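Local structure of PrgZ (Enterococcus faecalis, 4FAJ) at residues 90-95 with 260-265; 129-132 with 136-139; 220-225 with 230-235. The protein binds peptide pheromone as a membrane-anchored extracellular receptor of the solute-binding protein 5 family, and probably serves peptide uptake. All blocks are in the same frame, centred on the assembly; numbering follows the deposited sequence.

Interaction 1. Residues 90-95 with 260-265; sequences VMEGLY and EYWDQK. With ZN (zinc ion), chain E.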
ATOM      1  N   VAL A  90      -6.964  -9.209 -12.055  1.00 12.85           N
ATOM      2  CA  VAL A  90      -6.876  -9.349 -13.512  1.00 13.58           C
ATOM      3  C   VAL A  90      -5.500  -9.818 -13.990  1.00 13.73           C
ATOM      4  O   VAL A  90      -5.357 -10.239 -15.136  1.00 15.44           O
ATOM      5  CB  VAL A  90      -7.375  -8.079 -14.291  1.00 13.65           C
ATOM      6  CG1 VAL A  90      -8.838  -7.780 -13.937  1.00 14.03           C
ATOM      7  CG2 VAL A  90      -6.467  -6.863 -14.039  1.00 12.88           C
ATOM      8  N   MET A  91      -4.502  -9.795 -13.103  1.00 13.92           N
ATOM      9  CA  MET A  91      -3.181 -10.321 -13.398  1.00 14.11           C
ATOM     10  C   MET A  91      -2.771 -11.349 -12.333  1.00 14.15           C
ATOM     11  O   MET A  91      -3.526 -11.625 -11.391  1.00 13.77           O
ATOM     12  CB  MET A  91      -2.144  -9.191 -13.488  1.00 14.00           C
ATOM     13  CG  MET A  91      -2.384  -8.238 -14.637  1.00 14.84           C
ATOM     14  SD  MET A  91      -0.982  -7.182 -14.984  1.00 15.47           S
ATOM     15  CE  MET A  91       0.122  -8.289 -15.878  1.00 14.50           C
ATOM     16  N   GLU A  92      -1.598 -11.939 -12.522  1.00 14.46           N
ATOM     17  CA  GLU A  92      -1.052 -12.943 -11.605  1.00 14.64           C
ATOM     18  C   GLU A  92       0.468 -12.943 -11.703  1.00 14.44           C
ATOM     19  O   GLU A  92       1.028 -12.658 -12.760  1.00 14.43           O
ATOM     20  CB  GLU A  92      -1.588 -14.331 -11.966  1.00 15.47           C
ATOM     21  CG  GLU A  92      -1.159 -15.427 -11.003  1.00 16.72           C
ATOM     22  CD  GLU A  92      -1.766 -16.761 -11.339  1.00 20.57           C
ATOM     23  OE1 GLU A  92      -1.440 -17.326 -12.415  1.00 22.78           O
ATOM     24  OE2 GLU A  92      -2.559 -17.249 -10.512  1.00 21.54           O
ATOM     25  N   GLY A  93       1.125 -13.239 -10.587  1.00 14.37           N
ATOM     26  CA  GLY A  93       2.578 -13.320 -10.522  1.00 13.83           C
ATOM     27  C   GLY A  93       3.060 -14.734 -10.242  1.00 14.00           C
ATOM     28  O   GLY A  93       2.294 -15.708 -10.326  1.00 14.15           O
ATOM     29  N   LEU A  94       4.339 -14.851  -9.923  1.00 13.57           N
ATOM     30  CA  LEU A  94       4.935 -16.159  -9.666  1.00 13.98           C
ATOM     31  C   LEU A  94       4.282 -16.859  -8.473  1.00 13.62           C
ATOM     32  O   LEU A  94       4.085 -18.085  -8.500  1.00 13.14           O
ATOM     33  CB  LEU A  94       6.435 -16.033  -9.441  1.00 13.63           C
ATOM     34  CG  LEU A  94       7.249 -15.645 -10.683  1.00 14.00           C
ATOM     35  CD1 LEU A  94       8.671 -15.287 -10.295  1.00 14.40           C
ATOM     36  CD2 LEU A  94       7.238 -16.761 -11.723  1.00 12.09           C
ATOM     37  N   TYR A  95       3.981 -16.069  -7.437  1.00 13.76           N
ATOM     38  CA  TYR A  95       3.335 -16.542  -6.214  1.00 14.23           C
ATOM     39  C   TYR A  95       2.112 -15.672  -5.876  1.00 15.24           C
ATOM     40  O   TYR A  95       1.992 -14.518  -6.322  1.00 15.51           O
ATOM     41  CB  TYR A  95       4.347 -16.585  -5.041  1.00 13.95           C
ATOM     42  CG  TYR A  95       5.529 -17.433  -5.390  1.00 13.22           C
ATOM     43  CD1 TYR A  95       5.493 -18.809  -5.203  1.00 12.14           C
ATOM     44  CD2 TYR A  95       6.646 -16.885  -6.015  1.00 10.55           C
ATOM     45  CE1 TYR A  95       6.544 -19.604  -5.585  1.00 13.80           C
ATOM     46  CE2 TYR A  95       7.710 -17.682  -6.402  1.00 11.05           C
ATOM     47  CZ  TYR A  95       7.653 -19.034  -6.186  1.00 12.31           C
ATOM     48  OH  TYR A  95       8.681 -19.842  -6.573  1.00 11.92           O
ATOM     49  N   GLU A 260      -8.952 -18.055 -20.642  1.00 22.69           N
ATOM     50  CA  GLU A 260      -7.584 -18.474 -20.986  1.00 23.20           C
ATOM     51  C   GLU A 260      -6.666 -18.597 -19.761  1.00 22.23           C
ATOM     52  O   GLU A 260      -5.491 -18.935 -19.898  1.00 22.68           O
ATOM     53  CB  GLU A 260      -6.964 -17.484 -21.985  1.00 23.47           C
ATOM     54  CG  GLU A 260      -7.609 -17.498 -23.356  1.00 25.41           C
ATOM     55  CD  GLU A 260      -7.368 -18.802 -24.115  1.00 27.68           C
ATOM     56  OE1 GLU A 260      -6.242 -19.361 -24.047  1.00 27.61           O
ATOM     57  OE2 GLU A 260      -8.310 -19.257 -24.793  1.00 29.97           O
ATOM     58  N   TYR A 261      -7.197 -18.313 -18.576  1.00 21.20           N
ATOM     59  CA  TYR A 261      -6.443 -18.433 -17.328  1.00 20.32           C
ATOM     60  C   TYR A 261      -6.126 -19.900 -17.030  1.00 20.77           C
ATOM     61  O   TYR A 261      -6.999 -20.763 -17.175  1.00 20.15           O
ATOM     62  CB  TYR A 261      -7.254 -17.816 -16.190  1.00 20.22           C
ATOM     63  CG  TYR A 261      -6.629 -17.942 -14.822  1.00 19.77           C
ATOM     64  CD1 TYR A 261      -5.323 -17.525 -14.586  1.00 19.02           C
ATOM     65  CD2 TYR A 261      -7.358 -18.470 -13.751  1.00 19.92           C
ATOM     66  CE1 TYR A 261      -4.753 -17.635 -13.315  1.00 19.52           C
ATOM     67  CE2 TYR A 261      -6.799 -18.584 -12.489  1.00 19.47           C
ATOM     68  CZ  TYR A 261      -5.504 -18.178 -12.270  1.00 20.34           C
ATOM     69  OH  TYR A 261      -4.962 -18.299 -11.010  1.00 21.19           O
ATOM     70  N   TRP A 262      -4.889 -20.188 -16.609  1.00 20.67           N
ATOM     71  CA  TRP A 262      -4.455 -21.586 -16.464  1.00 21.01           C
ATOM     72  C   TRP A 262      -5.311 -22.329 -15.444  1.00 21.17           C
ATOM     73  O   TRP A 262      -5.550 -23.512 -15.602  1.00 21.68           O
ATOM     74  CB  TRP A 262      -2.959 -21.708 -16.118  1.00 20.60           C
ATOM     75  CG  TRP A 262      -2.605 -21.277 -14.730  1.00 20.45           C
ATOM     76  CD1 TRP A 262      -2.154 -20.045 -14.345  1.00 19.06           C
ATOM     77  CD2 TRP A 262      -2.673 -22.065 -13.539  1.00 20.09           C
ATOM     78  NE1 TRP A 262      -1.940 -20.023 -12.996  1.00 19.17           N
ATOM     79  CE2 TRP A 262      -2.259 -21.242 -12.470  1.00 19.27           C
ATOM     80  CE3 TRP A 262      -3.064 -23.379 -13.266  1.00 20.67           C
ATOM     81  CZ2 TRP A 262      -2.211 -21.696 -11.145  1.00 20.07           C
ATOM     82  CZ3 TRP A 262      -3.013 -23.832 -11.951  1.00 20.43           C
ATOM     83  CH2 TRP A 262      -2.578 -22.996 -10.910  1.00 19.91           C
ATOM     84  N   ASP A 263      -5.762 -21.627 -14.403  1.00 20.99           N
ATOM     85  CA  ASP A 263      -6.578 -22.228 -13.360  1.00 20.91           C
ATOM     86  C   ASP A 263      -8.042 -21.783 -13.427  1.00 21.37           C
ATOM     87  O   ASP A 263      -8.712 -21.674 -12.397  1.00 20.58           O
ATOM     88  CB  ASP A 263      -5.983 -21.881 -12.001  1.00 20.53           C
ATOM     89  CG  ASP A 263      -6.286 -22.915 -10.939  1.00 21.18           C
ATOM     90  OD1 ASP A 263      -6.774 -24.013 -11.256  1.00 23.55           O
ATOM     91  OD2 ASP A 263      -6.024 -22.611  -9.763  1.00 22.76           O
ATOM     92  N   GLN A 264      -8.545 -21.559 -14.642  1.00 22.34           N
ATOM     93  CA  GLN A 264      -9.933 -21.139 -14.841  1.00 22.83           C
ATOM     94  C   GLN A 264     -10.964 -22.092 -14.205  1.00 23.34           C
ATOM     95  O   GLN A 264     -12.052 -21.658 -13.810  1.00 23.04           O
ATOM     96  CB  GLN A 264     -10.232 -20.939 -16.337  1.00 23.36           C
ATOM     97  CG  GLN A 264     -10.235 -22.223 -17.184  1.00 25.06           C
ATOM     98  CD  GLN A 264     -11.527 -23.030 -17.055  1.00 26.87           C
ATOM     99  OE1 GLN A 264     -12.610 -22.475 -16.862  1.00 26.47           O
ATOM    100  NE2 GLN A 264     -11.410 -24.358 -17.165  1.00 27.35           N
ATOM    101  N   LYS A 265     -10.617 -23.375 -14.089  1.00 23.82           N
ATOM    102  CA  LYS A 265     -11.514 -24.365 -13.470  1.00 24.49           C
ATOM    103  C   LYS A 265     -11.923 -24.026 -12.018  1.00 24.38           C
ATOM    104  O   LYS A 265     -12.982 -24.453 -11.556  1.00 24.31           O
ATOM    105  CB  LYS A 265     -10.900 -25.771 -13.537  1.00 25.11           C
ATOM    106  CG  LYS A 265      -9.845 -26.057 -12.468  1.00 26.29           C
ATOM    107  CD  LYS A 265      -9.305 -27.489 -12.575  1.00 29.14           C
ATOM    108  CE  LYS A 265      -8.193 -27.739 -11.565  1.00 30.28           C
ATOM    109  NZ  LYS A 265      -7.026 -26.845 -11.796  1.00 31.52           N
TER
HETATM  110 ZN    ZN E 603      -6.534 -24.097  -8.358  1.00 32.50          ZN
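The hydroxyl of Tyr261 gives its proton to Glu92, with OH 2.7 Å from OE2, and this one carboxylate oxygen also forms a salt bridge with Arg96. The tyrosine oxygen is shared, since Lys558 bonds to it as well. The second carboxylate oxygen is taken by the neighbouring aromatic residue: Trp262 NE1 donates to Glu92 OE1 over 2.8 Å, bent to 146° at the hydrogen. The indole N-H comes to the syn lone pair of OE1, which lies almost in the indole plane, whereas the phenol reaches OE2 from above the carboxylate plane. With a separate donor on each oxygen, the carboxylate is fixed in its rotation about the CG-CD bond.

Glutamate suits the place because it spans the gap between the two loops: CG stands anti to the backbone N (chi1 -176°) and the chain stays extended to CD, carrying the charge to the two aromatic residues. The phenol and indole in turn offer one donor each from large apolar frames. These donors and Arg96 probably ease the burial of the charge and favour the ionised form.

On the 260-265 side, a type I turn from Tyr261 to Gln264, closed by Gln264 N to Tyr261 O at 3.1 Å, sets Asp263 against the aromatic pair, its N over a face of the phenol and its CB over a face of the indole. Asp263 OD2 binds zinc at 2.1 Å, and Asp266 supplies another ligand. Lys265 NZ meets Asp263 OD1 at 2.9 Å in a salt bridge. Lys558 bonds to both Tyr261 OH and Asp263 OD2, linking the glutamate network to the metal ligand. The whole is a buried carboxylate held by aromatic N-H and O-H donors, next to a turn that provides an aspartate ligand of the zinc site.

Interaction 2. Residues 129-132 with 136-139; sequences AKWS and QITA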
ATOM      1  N   ALA A 129       0.845 -21.826 -18.251  1.00 20.13           N
ATOM      2  CA  ALA A 129       0.663 -20.439 -17.809  1.00 19.42           C
ATOM      3  C   ALA A 129       0.571 -19.564 -19.061  1.00 19.34           C
ATOM      4  O   ALA A 129       1.471 -19.599 -19.903  1.00 19.41           O
ATOM      5  CB  ALA A 129       1.811 -20.008 -16.931  1.00 19.22           C
ATOM      6  N   LYS A 130      -0.539 -18.831 -19.208  1.00 19.29           N
ATOM      7  CA  LYS A 130      -0.834 -18.083 -20.446  1.00 19.50           C
ATOM      8  C   LYS A 130      -1.300 -16.633 -20.235  1.00 18.77           C
ATOM      9  O   LYS A 130      -1.976 -16.310 -19.241  1.00 17.69           O
ATOM     10  CB  LYS A 130      -1.921 -18.800 -21.259  1.00 20.46           C
ATOM     11  CG  LYS A 130      -1.499 -20.116 -21.877  1.00 22.32           C
ATOM     12  CD  LYS A 130      -2.686 -20.848 -22.487  1.00 24.61           C
ATOM     13  CE  LYS A 130      -2.256 -22.188 -23.069  1.00 26.82           C
ATOM     14  NZ  LYS A 130      -3.396 -22.941 -23.686  1.00 28.03           N
ATOM     15  N   TRP A 131      -0.945 -15.782 -21.198  1.00 18.23           N
ATOM     16  CA  TRP A 131      -1.545 -14.453 -21.360  1.00 18.36           C
ATOM     17  C   TRP A 131      -2.986 -14.599 -21.836  1.00 19.23           C
ATOM     18  O   TRP A 131      -3.370 -15.642 -22.371  1.00 18.74           O
ATOM     19  CB  TRP A 131      -0.735 -13.633 -22.378  1.00 18.49           C
ATOM     20  CG  TRP A 131       0.654 -13.371 -21.877  1.00 17.32           C
ATOM     21  CD1 TRP A 131       1.815 -13.957 -22.304  1.00 17.25           C
ATOM     22  CD2 TRP A 131       1.013 -12.492 -20.816  1.00 15.68           C
ATOM     23  NE1 TRP A 131       2.881 -13.484 -21.575  1.00 16.77           N
ATOM     24  CE2 TRP A 131       2.415 -12.585 -20.649  1.00 15.87           C
ATOM     25  CE3 TRP A 131       0.292 -11.632 -19.992  1.00 14.92           C
ATOM     26  CZ2 TRP A 131       3.103 -11.840 -19.693  1.00 15.93           C
ATOM     27  CZ3 TRP A 131       0.974 -10.895 -19.040  1.00 14.86           C
ATOM     28  CH2 TRP A 131       2.369 -10.998 -18.900  1.00 15.90           C
ATOM     29  N   SER A 132      -3.784 -13.551 -21.650  1.00 19.95           N
ATOM     30  CA  SER A 132      -5.190 -13.567 -22.070  1.00 20.40           C
ATOM     31  C   SER A 132      -5.396 -13.829 -23.569  1.00 21.88           C
ATOM     32  O   SER A 132      -6.476 -14.268 -23.973  1.00 21.90           O
ATOM     33  CB  SER A 132      -5.881 -12.254 -21.691  1.00 20.62           C
ATOM     34  OG  SER A 132      -5.367 -11.171 -22.445  1.00 20.30           O
ATOM     35  N   GLN A 136       1.989 -18.231 -24.396  1.00 25.36           N
ATOM     36  CA  GLN A 136       2.656 -18.714 -23.179  1.00 25.11           C
ATOM     37  C   GLN A 136       3.387 -17.586 -22.461  1.00 23.70           C
ATOM     38  O   GLN A 136       3.917 -16.673 -23.096  1.00 23.61           O
ATOM     39  CB  GLN A 136       3.644 -19.850 -23.500  1.00 26.53           C
ATOM     40  CG  GLN A 136       2.970 -21.201 -23.862  1.00 29.60           C
ATOM     41  CD  GLN A 136       2.313 -21.912 -22.656  1.00 33.50           C
ATOM     42  OE1 GLN A 136       2.813 -21.856 -21.521  1.00 34.72           O
ATOM     43  NE2 GLN A 136       1.197 -22.603 -22.914  1.00 35.34           N
ATOM     44  N   ILE A 137       3.383 -17.644 -21.131  1.00 21.69           N
ATOM     45  CA  ILE A 137       4.139 -16.709 -20.317  1.00 20.69           C
ATOM     46  C   ILE A 137       5.527 -17.304 -20.169  1.00 20.58           C
ATOM     47  O   ILE A 137       5.662 -18.450 -19.720  1.00 20.62           O
ATOM     48  CB  ILE A 137       3.518 -16.517 -18.919  1.00 19.74           C
ATOM     49  CG1 ILE A 137       2.092 -15.963 -19.023  1.00 19.21           C
ATOM     50  CG2 ILE A 137       4.381 -15.569 -18.085  1.00 18.38           C
ATOM     51  CD1 ILE A 137       1.339 -15.979 -17.694  1.00 17.96           C
ATOM     52  N   THR A 138       6.550 -16.546 -20.561  1.00 19.94           N
ATOM     53  CA  THR A 138       7.919 -17.057 -20.556  1.00 19.85           C
ATOM     54  C   THR A 138       8.762 -16.419 -19.467  1.00 19.42           C
ATOM     55  O   THR A 138       8.417 -15.366 -18.926  1.00 18.70           O
ATOM     56  CB  THR A 138       8.642 -16.814 -21.902  1.00 20.53           C
ATOM     57  OG1 THR A 138       8.879 -15.418 -22.059  1.00 19.61           O
ATOM     58  CG2 THR A 138       7.829 -17.352 -23.109  1.00 21.10           C
ATOM     59  N   ALA A 139       9.888 -17.059 -19.173  1.00 19.39           N
ATOM     60  CA  ALA A 139      10.865 -16.520 -18.250  1.00 19.61           C
ATOM     61  C   ALA A 139      11.363 -15.148 -18.732  1.00 19.82           C
ATOM     62  O   ALA A 139      11.567 -14.248 -17.923  1.00 19.39           O
ATOM     63  CB  ALA A 139      12.024 -17.480 -18.094  1.00 19.64           C
TER
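Ile137 lies over one face of the Trp131 indole, its CG1 3.7 Å from the centroid of the five-membered ring and 13° off the ring normal, a CH-pi contact. Its terminal CD1 turns away from the indole and meets Ala129 CB at 4.1 Å. A branched aliphatic residue suits this place, because one branch can meet the flat indole and still carry a methyl to the small alanine. For the tryptophan, CG anti to the carbonyl carbon (chi1 -64°) brings the five-membered ring over to the isoleucine and places Trp131 CD1 3.5 Å from Gln136 O, at the ring edge.

Behind these side chains, Ile137 N donates to Ala129 O over 3.0 Å, nearly straight at the hydrogen (170°) though tilted out of the carbonyl plane. This bond belongs to a single beta bridge between Lys130 and Gln136, whose CA atoms are 4.5 Å apart.

Further out, Asp141 OD2 accepts from both Trp131 NE1 and Thr138 N, so the indole is anchored to the start of helix 139-150. Thr138 is the N-cap, its side chain capping a backbone N just beyond 136-139. A short turn-back of the chain, pinned by that bridge, thus leads into a capped helix.

Interaction 3. Residues 220-225 with 230-235; sequences KEYGKD and QKAIVT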
ATOM      1  N   LYS A 220       6.261  -3.888 -26.412  1.00 25.40           N
ATOM      2  CA  LYS A 220       6.859  -3.400 -27.655  1.00 27.28           C
ATOM      3  C   LYS A 220       5.846  -2.608 -28.478  1.00 28.48           C
ATOM      4  O   LYS A 220       6.197  -1.606 -29.100  1.00 29.02           O
ATOM      5  CB  LYS A 220       7.401  -4.554 -28.486  1.00 27.28           C
ATOM      6  CG  LYS A 220       8.624  -5.233 -27.896  1.00 28.01           C
ATOM      7  CD  LYS A 220       8.870  -6.528 -28.654  1.00 29.71           C
ATOM      8  CE  LYS A 220      10.114  -7.247 -28.203  1.00 30.29           C
ATOM      9  NZ  LYS A 220      10.423  -8.372 -29.159  1.00 31.94           N
ATOM     10  N   GLU A 221       4.594  -3.060 -28.458  1.00 29.32           N
ATOM     11  CA  GLU A 221       3.533  -2.464 -29.260  1.00 30.96           C
ATOM     12  C   GLU A 221       3.088  -1.114 -28.712  1.00 31.17           C
ATOM     13  O   GLU A 221       2.950  -0.152 -29.464  1.00 31.83           O
ATOM     14  CB  GLU A 221       2.333  -3.416 -29.326  1.00 31.13           C
ATOM     15  CG  GLU A 221       1.162  -2.925 -30.180  1.00 33.92           C
ATOM     16  CD  GLU A 221       1.534  -2.705 -31.643  1.00 37.27           C
ATOM     17  OE1 GLU A 221       2.448  -3.390 -32.150  1.00 40.11           O
ATOM     18  OE2 GLU A 221       0.904  -1.847 -32.292  1.00 40.25           O
ATOM     19  N   TYR A 222       2.852  -1.052 -27.403  1.00 31.04           N
ATOM     20  CA  TYR A 222       2.283   0.137 -26.781  1.00 31.33           C
ATOM     21  C   TYR A 222       3.327   1.102 -26.234  1.00 31.45           C
ATOM     22  O   TYR A 222       3.034   2.280 -26.058  1.00 31.83           O
ATOM     23  CB  TYR A 222       1.286  -0.278 -25.689  1.00 30.88           C
ATOM     24  CG  TYR A 222       0.105  -1.032 -26.256  1.00 31.76           C
ATOM     25  CD1 TYR A 222      -0.688  -0.458 -27.246  1.00 33.07           C
ATOM     26  CD2 TYR A 222      -0.215  -2.315 -25.821  1.00 31.97           C
ATOM     27  CE1 TYR A 222      -1.763  -1.134 -27.789  1.00 34.20           C
ATOM     28  CE2 TYR A 222      -1.296  -3.002 -26.358  1.00 33.04           C
ATOM     29  CZ  TYR A 222      -2.064  -2.397 -27.349  1.00 33.85           C
ATOM     30  OH  TYR A 222      -3.146  -3.038 -27.897  1.00 35.50           O
ATOM     31  N   GLY A 223       4.537   0.607 -25.976  1.00 31.66           N
ATOM     32  CA  GLY A 223       5.630   1.426 -25.435  1.00 31.69           C
ATOM     33  C   GLY A 223       5.230   2.324 -24.274  1.00 31.55           C
ATOM     34  O   GLY A 223       4.737   1.853 -23.242  1.00 30.65           O
ATOM     35  N   LYS A 224       5.435   3.628 -24.449  1.00 32.34           N
ATOM     36  CA  LYS A 224       5.124   4.617 -23.407  1.00 32.45           C
ATOM     37  C   LYS A 224       3.637   4.716 -23.066  1.00 31.28           C
ATOM     38  O   LYS A 224       3.281   5.227 -22.007  1.00 31.58           O
ATOM     39  CB  LYS A 224       5.617   6.001 -23.831  1.00 33.59           C
ATOM     40  CG  LYS A 224       7.124   6.208 -23.695  1.00 35.94           C
ATOM     41  CD  LYS A 224       7.538   7.536 -24.343  1.00 38.79           C
ATOM     42  CE  LYS A 224       8.762   8.153 -23.677  1.00 39.76           C
ATOM     43  NZ  LYS A 224       9.062   9.493 -24.277  1.00 41.67           N
ATOM     44  N   ASP A 225       2.778   4.253 -23.966  1.00 30.90           N
ATOM     45  CA  ASP A 225       1.331   4.264 -23.738  1.00 29.97           C
ATOM     46  C   ASP A 225       0.820   2.972 -23.080  1.00 28.00           C
ATOM     47  O   ASP A 225      -0.393   2.785 -22.934  1.00 26.35           O
ATOM     48  CB  ASP A 225       0.590   4.498 -25.061  1.00 30.87           C
ATOM     49  CG  ASP A 225       0.980   5.809 -25.733  1.00 33.55           C
ATOM     50  OD1 ASP A 225       1.285   6.787 -25.016  1.00 35.05           O
ATOM     51  OD2 ASP A 225       0.972   5.861 -26.984  1.00 36.20           O
ATOM     52  N   GLN A 230      -7.779   0.531 -20.740  1.00 26.42           N
ATOM     53  CA  GLN A 230      -8.170  -0.872 -20.815  1.00 26.65           C
ATOM     54  C   GLN A 230      -7.747  -1.564 -22.117  1.00 26.44           C
ATOM     55  O   GLN A 230      -7.669  -2.787 -22.157  1.00 25.81           O
ATOM     56  CB  GLN A 230      -9.691  -1.004 -20.650  1.00 27.14           C
ATOM     57  CG  GLN A 230     -10.500  -0.368 -21.797  1.00 30.34           C
ATOM     58  CD  GLN A 230     -12.002  -0.419 -21.573  1.00 33.57           C
ATOM     59  OE1 GLN A 230     -12.502  -1.232 -20.785  1.00 34.92           O
ATOM     60  NE2 GLN A 230     -12.736   0.447 -22.276  1.00 34.89           N
ATOM     61  N   LYS A 231      -7.508  -0.789 -23.177  1.00 26.44           N
ATOM     62  CA  LYS A 231      -7.107  -1.350 -24.471  1.00 27.01           C
ATOM     63  C   LYS A 231      -5.585  -1.443 -24.651  1.00 25.82           C
ATOM     64  O   LYS A 231      -5.122  -2.040 -25.622  1.00 26.13           O
ATOM     65  CB  LYS A 231      -7.708  -0.524 -25.618  1.00 28.30           C
ATOM     66  CG  LYS A 231      -9.204  -0.740 -25.835  1.00 30.44           C
ATOM     67  CD  LYS A 231      -9.737   0.248 -26.871  1.00 34.62           C
ATOM     68  CE  LYS A 231     -10.372   1.492 -26.251  1.00 37.25           C
ATOM     69  NZ  LYS A 231     -11.878   1.430 -26.303  1.00 39.28           N
ATOM     70  N   ALA A 232      -4.818  -0.870 -23.727  1.00 23.79           N
ATOM     71  CA  ALA A 232      -3.358  -0.815 -23.852  1.00 23.23           C
ATOM     72  C   ALA A 232      -2.655  -1.703 -22.810  1.00 21.66           C
ATOM     73  O   ALA A 232      -1.574  -1.369 -22.327  1.00 21.33           O
ATOM     74  CB  ALA A 232      -2.881   0.633 -23.737  1.00 23.12           C
ATOM     75  N   ILE A 233      -3.291  -2.818 -22.466  1.00 20.66           N
ATOM     76  CA  ILE A 233      -2.713  -3.811 -21.547  1.00 19.36           C
ATOM     77  C   ILE A 233      -3.008  -5.214 -22.069  1.00 19.07           C
ATOM     78  O   ILE A 233      -3.949  -5.411 -22.833  1.00 18.43           O
ATOM     79  CB  ILE A 233      -3.275  -3.675 -20.104  1.00 18.65           C
ATOM     80  CG1 ILE A 233      -4.797  -3.839 -20.083  1.00 18.49           C
ATOM     81  CG2 ILE A 233      -2.909  -2.324 -19.500  1.00 19.45           C
ATOM     82  CD1 ILE A 233      -5.406  -3.828 -18.673  1.00 18.02           C
ATOM     83  N   VAL A 234      -2.184  -6.173 -21.650  1.00 18.62           N
ATOM     84  CA  VAL A 234      -2.442  -7.592 -21.853  1.00 18.50           C
ATOM     85  C   VAL A 234      -2.227  -8.256 -20.498  1.00 18.03           C
ATOM     86  O   VAL A 234      -1.144  -8.159 -19.910  1.00 18.14           O
ATOM     87  CB  VAL A 234      -1.510  -8.217 -22.916  1.00 19.09           C
ATOM     88  CG1 VAL A 234      -1.637  -9.742 -22.924  1.00 18.43           C
ATOM     89  CG2 VAL A 234      -1.849  -7.672 -24.301  1.00 18.79           C
ATOM     90  N   THR A 235      -3.267  -8.899 -19.990  1.00 17.54           N
ATOM     91  CA  THR A 235      -3.258  -9.424 -18.629  1.00 17.24           C
ATOM     92  C   THR A 235      -3.284 -10.951 -18.622  1.00 17.27           C
ATOM     93  O   THR A 235      -3.343 -11.579 -19.678  1.00 17.58           O
ATOM     94  CB  THR A 235      -4.433  -8.855 -17.830  1.00 17.08           C
ATOM     95  OG1 THR A 235      -5.666  -9.304 -18.401  1.00 18.17           O
ATOM     96  CG2 THR A 235      -4.371  -7.327 -17.819  1.00 16.56           C
TER
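Tyr222 and Ala232 bury the most surface here, and they meet ring to backbone: Ala232 CA sits over the centre of the phenol ring, 3.9 Å from its centroid and 9° off the normal, a CH-pi contact. The opposite face of the ring is backed by Glu221 CG, so the phenol is held between the backbone of 230-235 and its own helical neighbour. CG beside the backbone N (chi1 -64°) swings the ring out from the last turn of helix 216-222 so that one face lies on this backbone. Tyrosine fits because a flat face can lie on a chain; its OH comes 3.2 Å from Lys231 O.

Alanine suits the other side, being small enough for the chain to come this close: its CB lies 4.2 Å from Tyr222 CG and 3.4 Å from Asp225 O. Asp225 is placed there by the turn that ends the helix, where its N bonds to Tyr222 O at 2.9 Å and Gly223 takes a positive phi that favours glycine.

Around the contact, Ile233 packs on Tyr226 and Leu73, and Gln230 touches Leu241. Thus the end of helix 216-222 rests on the loop that returns from it and runs into strand 239-243.

Overall arrangement
Along the chain, interactions 2 and 3 follow each other in series, both within the span between the segments of interaction 1. All three lie on one side of the chain's centre. Interactions 1 and 2 are nearest, their centres about 9 Å apart; the centre of interaction 3 is about 16 Å from interaction 2 and 19 Å from interaction 1. They join at Thr235, whose O probably accepts from Ser132 N and whose CB packs on Val90 O, while Glu260 packs on Ser132 and Met91 on Trp131. Loops following helices 81-90 and 216-222 and strands 120-124 and 252-257 are thereby drawn into one patch, with the Asp263 zinc site at its interaction 1 end.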